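PDB 5K0W: class B carbapenemase GOB-18 from Elizabethkingia meningoseptica, which probably hydrolyses beta-lactam antibiotics, carbapenems among them, at a site that holds two zinc ions. Local coordinates for residues Gly132-Lys140 / Ile204-Tyr215; Ser17-Glu25 / Lys140-Val148. All coordinates share one frame; numbering follows the deposited sequence.

Contact 1: Gly132-Lys140 / Ile204-Tyr215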
loop_
_atom_site.group_PDB
_atom_site.type_symbol
_atom_site.label_atom_id
_atom_site.label_comp_id
_atom_site.label_asym_id
_atom_site.label_seq_id
_atom_site.Cartn_x
_atom_site.Cartn_y
_atom_site.Cartn_z
ATOM N N GLY A 132 -9.180 -12.861 3.103
ATOM C CA GLY A 132 -9.173 -12.310 4.449
ATOM C C GLY A 132 -9.405 -13.276 5.592
ATOM O O GLY A 132 -9.092 -12.940 6.734
ATOM N N LYS A 133 -9.951 -14.474 5.309
ATOM C CA LYS A 133 -10.251 -15.483 6.332
ATOM C C LYS A 133 -9.066 -15.852 7.213
ATOM O O LYS A 133 -9.259 -16.020 8.418
ATOM C CB LYS A 133 -10.867 -16.745 5.729
ATOM C CG LYS A 133 -12.266 -16.550 5.166
ATOM C CD LYS A 133 -12.844 -17.871 4.676
ATOM C CE LYS A 133 -12.297 -18.339 3.348
ATOM N NZ LYS A 133 -12.659 -19.756 3.063
ATOM N N SER A 134 -7.846 -15.954 6.643
ATOM C CA SER A 134 -6.668 -16.301 7.437
ATOM C C SER A 134 -6.010 -15.139 8.185
ATOM O O SER A 134 -5.060 -15.384 8.918
ATOM C CB SER A 134 -5.643 -17.049 6.595
ATOM O OG SER A 134 -5.214 -16.213 5.539
ATOM N N ASP A 135 -6.504 -13.896 8.040
ATOM C CA ASP A 135 -5.900 -12.741 8.726
ATOM C C ASP A 135 -6.008 -12.862 10.250
ATOM O O ASP A 135 -7.104 -13.081 10.768
ATOM C CB ASP A 135 -6.501 -11.410 8.236
ATOM C CG ASP A 135 -5.676 -10.188 8.618
ATOM O OD1 ASP A 135 -5.720 -9.786 9.808
ATOM O OD2 ASP A 135 -4.987 -9.630 7.728
ATOM N N TYR A 136 -4.860 -12.722 10.955
ATOM C CA TYR A 136 -4.730 -12.787 12.417
ATOM C C TYR A 136 -5.665 -11.826 13.158
ATOM O O TYR A 136 -5.946 -12.024 14.347
ATOM C CB TYR A 136 -3.265 -12.575 12.829
ATOM C CG TYR A 136 -2.789 -11.141 12.768
ATOM C CD1 TYR A 136 -2.388 -10.572 11.570
ATOM C CD2 TYR A 136 -2.725 -10.356 13.917
ATOM C CE1 TYR A 136 -1.924 -9.262 11.515
ATOM C CE2 TYR A 136 -2.300 -9.035 13.868
ATOM C CZ TYR A 136 -1.910 -8.487 12.663
ATOM O OH TYR A 136 -1.460 -7.191 12.634
ATOM N N GLU A 137 -6.137 -10.792 12.465
ATOM C CA GLU A 137 -7.072 -9.847 13.048
ATOM C C GLU A 137 -8.337 -9.712 12.214
ATOM O O GLU A 137 -9.431 -9.800 12.764
ATOM C CB GLU A 137 -6.398 -8.482 13.342
ATOM C CG GLU A 137 -7.307 -7.397 13.917
ATOM C CD GLU A 137 -7.854 -7.539 15.329
ATOM O OE1 GLU A 137 -7.566 -8.555 16.004
ATOM O OE2 GLU A 137 -8.566 -6.608 15.768
ATOM N N MET A 138 -8.193 -9.530 10.893
ATOM C CA MET A 138 -9.313 -9.323 9.960
ATOM C C MET A 138 -10.148 -10.569 9.621
ATOM O O MET A 138 -11.212 -10.436 9.016
ATOM C CB MET A 138 -8.824 -8.583 8.694
ATOM C CG MET A 138 -8.201 -7.231 8.978
ATOM S SD MET A 138 -9.303 -6.140 9.904
ATOM C CE MET A 138 -10.506 -5.769 8.648
ATOM N N GLY A 139 -9.649 -11.748 10.013
ATOM C CA GLY A 139 -10.288 -13.047 9.808
ATOM C C GLY A 139 -11.611 -13.186 10.537
ATOM O O GLY A 139 -12.514 -13.868 10.043
ATOM N N LYS A 140 -11.753 -12.504 11.704
ATOM C CA LYS A 140 -12.995 -12.475 12.502
ATOM C C LYS A 140 -14.207 -11.967 11.679
ATOM O O LYS A 140 -15.347 -12.285 12.022
ATOM C CB LYS A 140 -12.824 -11.666 13.802
ATOM C CG LYS A 140 -12.538 -10.181 13.621
ATOM C CD LYS A 140 -12.343 -9.518 14.976
ATOM C CE LYS A 140 -11.592 -8.207 14.911
ATOM N NZ LYS A 140 -11.311 -7.649 16.267
ATOM N N ILE A 204 -2.822 -2.874 15.060
ATOM C CA ILE A 204 -4.282 -3.069 14.930
ATOM C C ILE A 204 -4.925 -3.947 16.026
ATOM O O ILE A 204 -6.157 -3.946 16.166
ATOM C CB ILE A 204 -4.691 -3.499 13.498
ATOM C CG1 ILE A 204 -4.191 -4.934 13.155
ATOM C CG2 ILE A 204 -4.180 -2.453 12.489
ATOM C CD1 ILE A 204 -4.677 -5.503 11.855
ATOM N N VAL A 205 -4.090 -4.685 16.788
ATOM C CA VAL A 205 -4.542 -5.548 17.889
ATOM C C VAL A 205 -4.627 -4.788 19.215
ATOM O O VAL A 205 -3.702 -4.064 19.596
ATOM C CB VAL A 205 -3.801 -6.908 18.031
ATOM C CG1 VAL A 205 -4.109 -7.826 16.863
ATOM C CG2 VAL A 205 -2.293 -6.735 18.216
ATOM N N ASP A 206 -5.744 -4.976 19.914
ATOM C CA ASP A 206 -6.062 -4.368 21.213
ATOM C C ASP A 206 -5.463 -5.206 22.371
ATOM O O ASP A 206 -5.102 -4.647 23.405
ATOM C CB ASP A 206 -7.593 -4.260 21.381
ATOM C CG ASP A 206 -8.371 -3.934 20.101
ATOM O OD1 ASP A 206 -8.464 -4.832 19.200
ATOM O OD2 ASP A 206 -8.919 -2.809 20.011
ATOM N N LYS A 207 -5.346 -6.537 22.170
ATOM C CA LYS A 207 -4.793 -7.503 23.121
ATOM C C LYS A 207 -3.241 -7.620 23.063
ATOM O O LYS A 207 -2.623 -7.187 22.089
ATOM C CB LYS A 207 -5.474 -8.877 22.940
ATOM C CG LYS A 207 -5.197 -9.568 21.605
ATOM C CD LYS A 207 -5.876 -10.937 21.515
ATOM C CE LYS A 207 -5.364 -11.737 20.341
ATOM N NZ LYS A 207 -5.776 -13.161 20.399
ATOM N N LYS A 208 -2.630 -8.225 24.108
ATOM C CA LYS A 208 -1.182 -8.457 24.268
ATOM C C LYS A 208 -0.643 -9.336 23.162
ATOM O O LYS A 208 -1.290 -10.319 22.818
ATOM C CB LYS A 208 -0.877 -9.106 25.635
ATOM C CG LYS A 208 -1.218 -8.215 26.827
ATOM C CD LYS A 208 -1.018 -8.901 28.176
ATOM C CE LYS A 208 -1.463 -7.985 29.301
ATOM N NZ LYS A 208 -1.106 -8.523 30.637
ATOM N N PHE A 209 0.544 -9.000 22.607
ATOM C CA PHE A 209 1.160 -9.763 21.497
ATOM C C PHE A 209 1.290 -11.265 21.784
ATOM O O PHE A 209 1.204 -12.090 20.866
ATOM C CB PHE A 209 2.508 -9.163 21.034
ATOM C CG PHE A 209 2.453 -7.800 20.369
ATOM C CD1 PHE A 209 1.440 -7.483 19.468
ATOM C CD2 PHE A 209 3.439 -6.849 20.612
ATOM C CE1 PHE A 209 1.388 -6.223 18.863
ATOM C CE2 PHE A 209 3.378 -5.589 20.009
ATOM C CZ PHE A 209 2.357 -5.287 19.133
ATOM N N SER A 210 1.456 -11.605 23.071
ATOM C CA SER A 210 1.572 -12.975 23.568
ATOM C C SER A 210 0.253 -13.742 23.385
ATOM O O SER A 210 0.278 -14.970 23.224
ATOM C CB SER A 210 1.989 -12.971 25.037
ATOM O OG SER A 210 1.099 -12.186 25.817
ATOM N N GLU A 211 -0.895 -13.020 23.412
ATOM C CA GLU A 211 -2.212 -13.604 23.216
ATOM C C GLU A 211 -2.443 -13.913 21.719
ATOM O O GLU A 211 -3.217 -14.813 21.397
ATOM C CB GLU A 211 -3.318 -12.655 23.708
ATOM C CG GLU A 211 -3.359 -12.343 25.195
ATOM C CD GLU A 211 -4.444 -11.340 25.554
ATOM O OE1 GLU A 211 -4.111 -10.251 26.079
ATOM O OE2 GLU A 211 -5.630 -11.628 25.270
ATOM N N VAL A 212 -1.805 -13.140 20.812
ATOM C CA VAL A 212 -1.946 -13.261 19.353
ATOM C C VAL A 212 -1.225 -14.516 18.867
ATOM O O VAL A 212 -0.153 -14.437 18.257
ATOM C CB VAL A 212 -1.507 -11.984 18.581
ATOM C CG1 VAL A 212 -2.059 -11.979 17.164
ATOM C CG2 VAL A 212 -1.925 -10.712 19.307
ATOM N N THR A 213 -1.826 -15.681 19.156
ATOM C CA THR A 213 -1.287 -16.999 18.796
ATOM C C THR A 213 -1.410 -17.291 17.284
ATOM O O THR A 213 -0.746 -18.195 16.781
ATOM C CB THR A 213 -1.784 -18.111 19.748
ATOM O OG1 THR A 213 -3.180 -18.326 19.562
ATOM C CG2 THR A 213 -1.507 -17.802 21.227
ATOM N N ALA A 214 -2.221 -16.498 16.559
ATOM C CA ALA A 214 -2.404 -16.620 15.119
ATOM C C ALA A 214 -1.191 -16.057 14.368
ATOM O O ALA A 214 -0.910 -16.480 13.239
ATOM C CB ALA A 214 -3.650 -15.882 14.697
ATOM N N TYR A 215 -0.469 -15.103 15.009
ATOM C CA TYR A 215 0.726 -14.455 14.463
ATOM C C TYR A 215 1.840 -14.596 15.523
ATOM O O TYR A 215 2.032 -13.696 16.359
ATOM C CB TYR A 215 0.387 -12.994 14.133
ATOM C CG TYR A 215 1.384 -12.182 13.323
ATOM C CD1 TYR A 215 2.673 -12.650 13.082
ATOM C CD2 TYR A 215 1.055 -10.916 12.851
ATOM C CE1 TYR A 215 3.594 -11.889 12.360
ATOM C CE2 TYR A 215 1.959 -10.161 12.106
ATOM C CZ TYR A 215 3.235 -10.640 11.883
ATOM O OH TYR A 215 4.135 -9.866 11.192
HETATM O O HOH W 1 -1.073 -5.412 14.639
#
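Two irregular loops meet with Tyr-136 beside Ala-214, CA atoms 5.2 Å apart, and Glu-137 beside Val-205, CA atoms 7.0 Å apart. With CG placed between its backbone N and carbonyl carbon (chi1 76°), Tyr-136 stands its ring among the side chains of the other loop. Tyr-215 turns its edge onto one face of this ring in a T-shaped stack, centroids 4.9 Å apart and planes at 72°, its CD2 above the ring centre. Val-205 and Val-212 bring CG1 to 3.7 Å from Tyr-136 CE2 and CD2, compact branches that fit beside the ring, and the small Ala-214 lets its CB meet Tyr-136 CB at 3.8 Å. The phenol OH bonds to His-175 O and accepts from a water that in turn accepts from Ile-204 N. Glu-137 lays its aliphatic part along Ile-204, CB 3.7 Å from CD1. Its OE2 faces Asp-206 OD1 at 3.9 Å, a repulsion probably eased by Lys-140 NZ, salt-bridged to OE2 at 3.0 Å. Asp-135 OD1 accepts from Glu-137 N in an Asx turn and from Met-138 N in an Asx motif. Ile-204 touches His-100 and His-175, ligands of one zinc ion, so these loops edge the metal site of a B3 metallo-beta-lactamase.

Contact 2: Ser17-Glu25 / Lys140-Val148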
loop_
_atom_site.group_PDB
_atom_site.type_symbol
_atom_site.label_atom_id
_atom_site.label_comp_id
_atom_site.label_asym_id
_atom_site.label_seq_id
_atom_site.Cartn_x
_atom_site.Cartn_y
_atom_site.Cartn_z
ATOM N N SER A 17 -22.809 -20.681 -7.093
ATOM C CA SER A 17 -22.146 -21.026 -5.839
ATOM C C SER A 17 -20.832 -20.235 -5.642
ATOM O O SER A 17 -19.828 -20.495 -6.313
ATOM C CB SER A 17 -21.921 -22.543 -5.730
ATOM O OG SER A 17 -21.943 -23.035 -4.393
ATOM N N ALA A 18 -20.852 -19.254 -4.738
ATOM C CA ALA A 18 -19.662 -18.465 -4.418
ATOM C C ALA A 18 -19.663 -18.059 -2.958
ATOM O O ALA A 18 -20.693 -17.622 -2.435
ATOM C CB ALA A 18 -19.576 -17.225 -5.302
ATOM N N GLN A 19 -18.500 -18.216 -2.297
ATOM C CA GLN A 19 -18.276 -17.793 -0.911
ATOM C C GLN A 19 -18.538 -16.271 -0.911
ATOM O O GLN A 19 -18.011 -15.552 -1.768
ATOM C CB GLN A 19 -16.835 -18.088 -0.484
ATOM C CG GLN A 19 -16.425 -19.560 -0.624
ATOM C CD GLN A 19 -15.050 -19.855 -0.059
ATOM O OE1 GLN A 19 -14.312 -18.958 0.369
ATOM N NE2 GLN A 19 -14.663 -21.128 -0.052
ATOM N N VAL A 20 -19.436 -15.818 -0.026
ATOM C CA VAL A 20 -19.917 -14.447 0.048
ATOM C C VAL A 20 -18.878 -13.480 0.612
ATOM O O VAL A 20 -18.324 -13.729 1.683
ATOM C CB VAL A 20 -21.271 -14.379 0.812
ATOM C CG1 VAL A 20 -21.841 -12.964 0.823
ATOM C CG2 VAL A 20 -22.293 -15.344 0.213
ATOM N N VAL A 21 -18.660 -12.357 -0.106
ATOM C CA VAL A 21 -17.771 -11.259 0.275
ATOM C C VAL A 21 -18.610 -10.218 1.040
ATOM O O VAL A 21 -19.683 -9.850 0.562
ATOM C CB VAL A 21 -17.088 -10.626 -0.968
ATOM C CG1 VAL A 21 -16.231 -9.422 -0.589
ATOM C CG2 VAL A 21 -16.261 -11.653 -1.736
ATOM N N LYS A 22 -18.128 -9.740 2.208
ATOM C CA LYS A 22 -18.802 -8.693 2.973
ATOM C C LYS A 22 -17.805 -7.818 3.739
ATOM O O LYS A 22 -17.185 -8.278 4.709
ATOM C CB LYS A 22 -19.880 -9.266 3.910
ATOM C CG LYS A 22 -20.881 -8.210 4.375
ATOM C CD LYS A 22 -21.293 -8.415 5.813
ATOM C CE LYS A 22 -22.094 -7.248 6.327
ATOM N NZ LYS A 22 -22.450 -7.428 7.758
ATOM N N GLU A 23 -17.656 -6.555 3.300
ATOM C CA GLU A 23 -16.770 -5.577 3.937
ATOM C C GLU A 23 -17.368 -5.151 5.279
ATOM O O GLU A 23 -18.597 -5.147 5.402
ATOM C CB GLU A 23 -16.609 -4.337 3.059
ATOM C CG GLU A 23 -15.787 -4.577 1.804
ATOM C CD GLU A 23 -15.752 -3.440 0.797
ATOM O OE1 GLU A 23 -16.675 -2.594 0.799
ATOM O OE2 GLU A 23 -14.821 -3.434 -0.039
ATOM N N PRO A 24 -16.552 -4.771 6.297
ATOM C CA PRO A 24 -17.142 -4.346 7.570
ATOM C C PRO A 24 -18.136 -3.198 7.408
ATOM O O PRO A 24 -18.025 -2.370 6.489
ATOM C CB PRO A 24 -15.926 -3.937 8.402
ATOM C CG PRO A 24 -14.803 -4.702 7.823
ATOM C CD PRO A 24 -15.078 -4.743 6.361
ATOM N N GLU A 25 -19.151 -3.209 8.283
ATOM C CA GLU A 25 -20.197 -2.205 8.367
ATOM C C GLU A 25 -19.498 -0.955 8.964
ATOM O O GLU A 25 -18.455 -1.085 9.626
ATOM C CB GLU A 25 -21.350 -2.689 9.283
ATOM C CG GLU A 25 -22.114 -3.897 8.754
ATOM C CD GLU A 25 -23.440 -4.252 9.411
ATOM O OE1 GLU A 25 -23.965 -3.438 10.207
ATOM O OE2 GLU A 25 -23.972 -5.345 9.106
ATOM N N LYS A 140 -11.753 -12.504 11.704
ATOM C CA LYS A 140 -12.995 -12.475 12.502
ATOM C C LYS A 140 -14.207 -11.967 11.679
ATOM O O LYS A 140 -15.347 -12.285 12.022
ATOM C CB LYS A 140 -12.824 -11.666 13.802
ATOM C CG LYS A 140 -12.538 -10.181 13.621
ATOM C CD LYS A 140 -12.343 -9.518 14.976
ATOM C CE LYS A 140 -11.592 -8.207 14.911
ATOM N NZ LYS A 140 -11.311 -7.649 16.267
ATOM N N TYR A 141 -13.940 -11.202 10.592
ATOM C CA TYR A 141 -14.931 -10.652 9.670
ATOM C C TYR A 141 -15.223 -11.592 8.478
ATOM O O TYR A 141 -16.049 -11.254 7.627
ATOM C CB TYR A 141 -14.470 -9.273 9.151
ATOM C CG TYR A 141 -14.283 -8.241 10.237
ATOM C CD1 TYR A 141 -15.374 -7.577 10.788
ATOM C CD2 TYR A 141 -13.015 -7.922 10.713
ATOM C CE1 TYR A 141 -15.211 -6.644 11.812
ATOM C CE2 TYR A 141 -12.839 -6.990 11.736
ATOM C CZ TYR A 141 -13.943 -6.359 12.287
ATOM O OH TYR A 141 -13.799 -5.425 13.282
ATOM N N GLY A 142 -14.536 -12.735 8.408
ATOM C CA GLY A 142 -14.692 -13.694 7.325
ATOM C C GLY A 142 -14.013 -13.268 6.035
ATOM O O GLY A 142 -12.802 -13.024 6.023
ATOM N N VAL A 143 -14.793 -13.203 4.929
ATOM C CA VAL A 143 -14.299 -12.790 3.609
ATOM C C VAL A 143 -14.633 -11.314 3.432
ATOM O O VAL A 143 -15.801 -10.976 3.198
ATOM C CB VAL A 143 -14.841 -13.673 2.445
ATOM C CG1 VAL A 143 -14.328 -13.184 1.094
ATOM C CG2 VAL A 143 -14.496 -15.145 2.639
ATOM N N THR A 144 -13.620 -10.447 3.581
ATOM C CA THR A 144 -13.752 -8.982 3.466
ATOM C C THR A 144 -13.447 -8.462 2.059
ATOM O O THR A 144 -13.731 -7.305 1.756
ATOM C CB THR A 144 -12.900 -8.254 4.520
ATOM O OG1 THR A 144 -11.627 -8.886 4.623
ATOM C CG2 THR A 144 -13.572 -8.188 5.874
ATOM N N PHE A 145 -12.860 -9.303 1.210
ATOM C CA PHE A 145 -12.513 -8.930 -0.154
ATOM C C PHE A 145 -12.463 -10.169 -1.037
ATOM O O PHE A 145 -12.202 -11.273 -0.535
ATOM C CB PHE A 145 -11.174 -8.159 -0.195
ATOM C CG PHE A 145 -9.946 -8.955 0.175
ATOM C CD1 PHE A 145 -9.502 -9.006 1.493
ATOM C CD2 PHE A 145 -9.195 -9.594 -0.800
ATOM C CE1 PHE A 145 -8.345 -9.705 1.827
ATOM C CE2 PHE A 145 -8.049 -10.309 -0.465
ATOM C CZ PHE A 145 -7.622 -10.351 0.845
ATOM N N LYS A 146 -12.693 -9.982 -2.358
ATOM C CA LYS A 146 -12.665 -11.066 -3.352
ATOM C C LYS A 146 -11.296 -11.710 -3.338
ATOM O O LYS A 146 -10.314 -11.033 -3.647
ATOM C CB LYS A 146 -12.935 -10.534 -4.771
ATOM C CG LYS A 146 -14.385 -10.298 -5.155
ATOM C CD LYS A 146 -14.402 -9.501 -6.475
ATOM C CE LYS A 146 -15.724 -9.496 -7.190
ATOM N NZ LYS A 146 -15.539 -9.329 -8.656
ATOM N N PRO A 147 -11.187 -13.003 -2.966
ATOM C CA PRO A 147 -9.866 -13.652 -2.956
ATOM C C PRO A 147 -9.144 -13.583 -4.304
ATOM O O PRO A 147 -9.789 -13.583 -5.347
ATOM C CB PRO A 147 -10.186 -15.091 -2.537
ATOM C CG PRO A 147 -11.618 -15.266 -2.825
ATOM C CD PRO A 147 -12.233 -13.950 -2.546
ATOM N N VAL A 148 -7.807 -13.463 -4.262
ATOM C CA VAL A 148 -6.935 -13.371 -5.444
ATOM C C VAL A 148 -5.727 -14.326 -5.303
ATOM O O VAL A 148 -5.253 -14.558 -4.186
ATOM C CB VAL A 148 -6.564 -11.887 -5.802
ATOM C CG1 VAL A 148 -5.761 -11.219 -4.701
ATOM C CG2 VAL A 148 -5.832 -11.779 -7.133
HETATM O O HOH W 2 -17.949 -14.389 4.697
#
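Val-21 and Val-143 set their side chains at about a right angle, Val-21 CG2 lying 3.8 Å from Val-143 CG1. Both valines hold CG1 anti to the backbone N (chi1 176° and 179°), and this brings different branches to the contact: CG1 of Val-143 faces Val-21, while CG1 of Val-21 rests on the Phe-145 backbone and leaves CG2 to touch Val-143 and Lys-146. Such compact branched side chains suit the place where the two irregular chains pass. Next to them Lys-22 N donates to Val-143 O over 2.8 Å in a nearly straight bond. A water donates to Val-20 O and accepts, weakly, from Val-143 N. Further along, Thr-144 turns its methyl to Pro-24, CG2 to CD 3.8 Å, and Pro-24 CG sits over one face of Tyr-141 toward the rim, 4.2 Å from CD1; the rigid, apolar proline ring meets both through its CG and CD. Lys-22 starts away from the other segment, its NZ salt-bridged to the poorly ordered Glu-25. Around this surface contact, Pro-24 and Thr-144 lean on Tyr-101 of helix 101-104, Glu-23 reaches Ala-71 N, Lys-146 bridges to Asp-109 of helix 107-114, and Phe-145 packs on Leu-128 of helix 125-129.

From the N terminus, residues 17-25 pair with 140-148 to close the loop of contact 2, which spans helices 73-83 to 125-129 and six of the seven strands of the larger sheet. Before that closure the chain has passed through 132-140, which pairs later with 204-215 in contact 1, so the two loops cross and Lys-140 belongs to both. The second loop contains no helix but strands 152-154 to 192-198. The zinc ligands Gln-98, His-100, Asp-102 and His-103 lie in the first loop, His-175 in the second and His-241 beyond both. The contacts, centres about 17 Å apart, also touch where Lys-133 packs on Val-143.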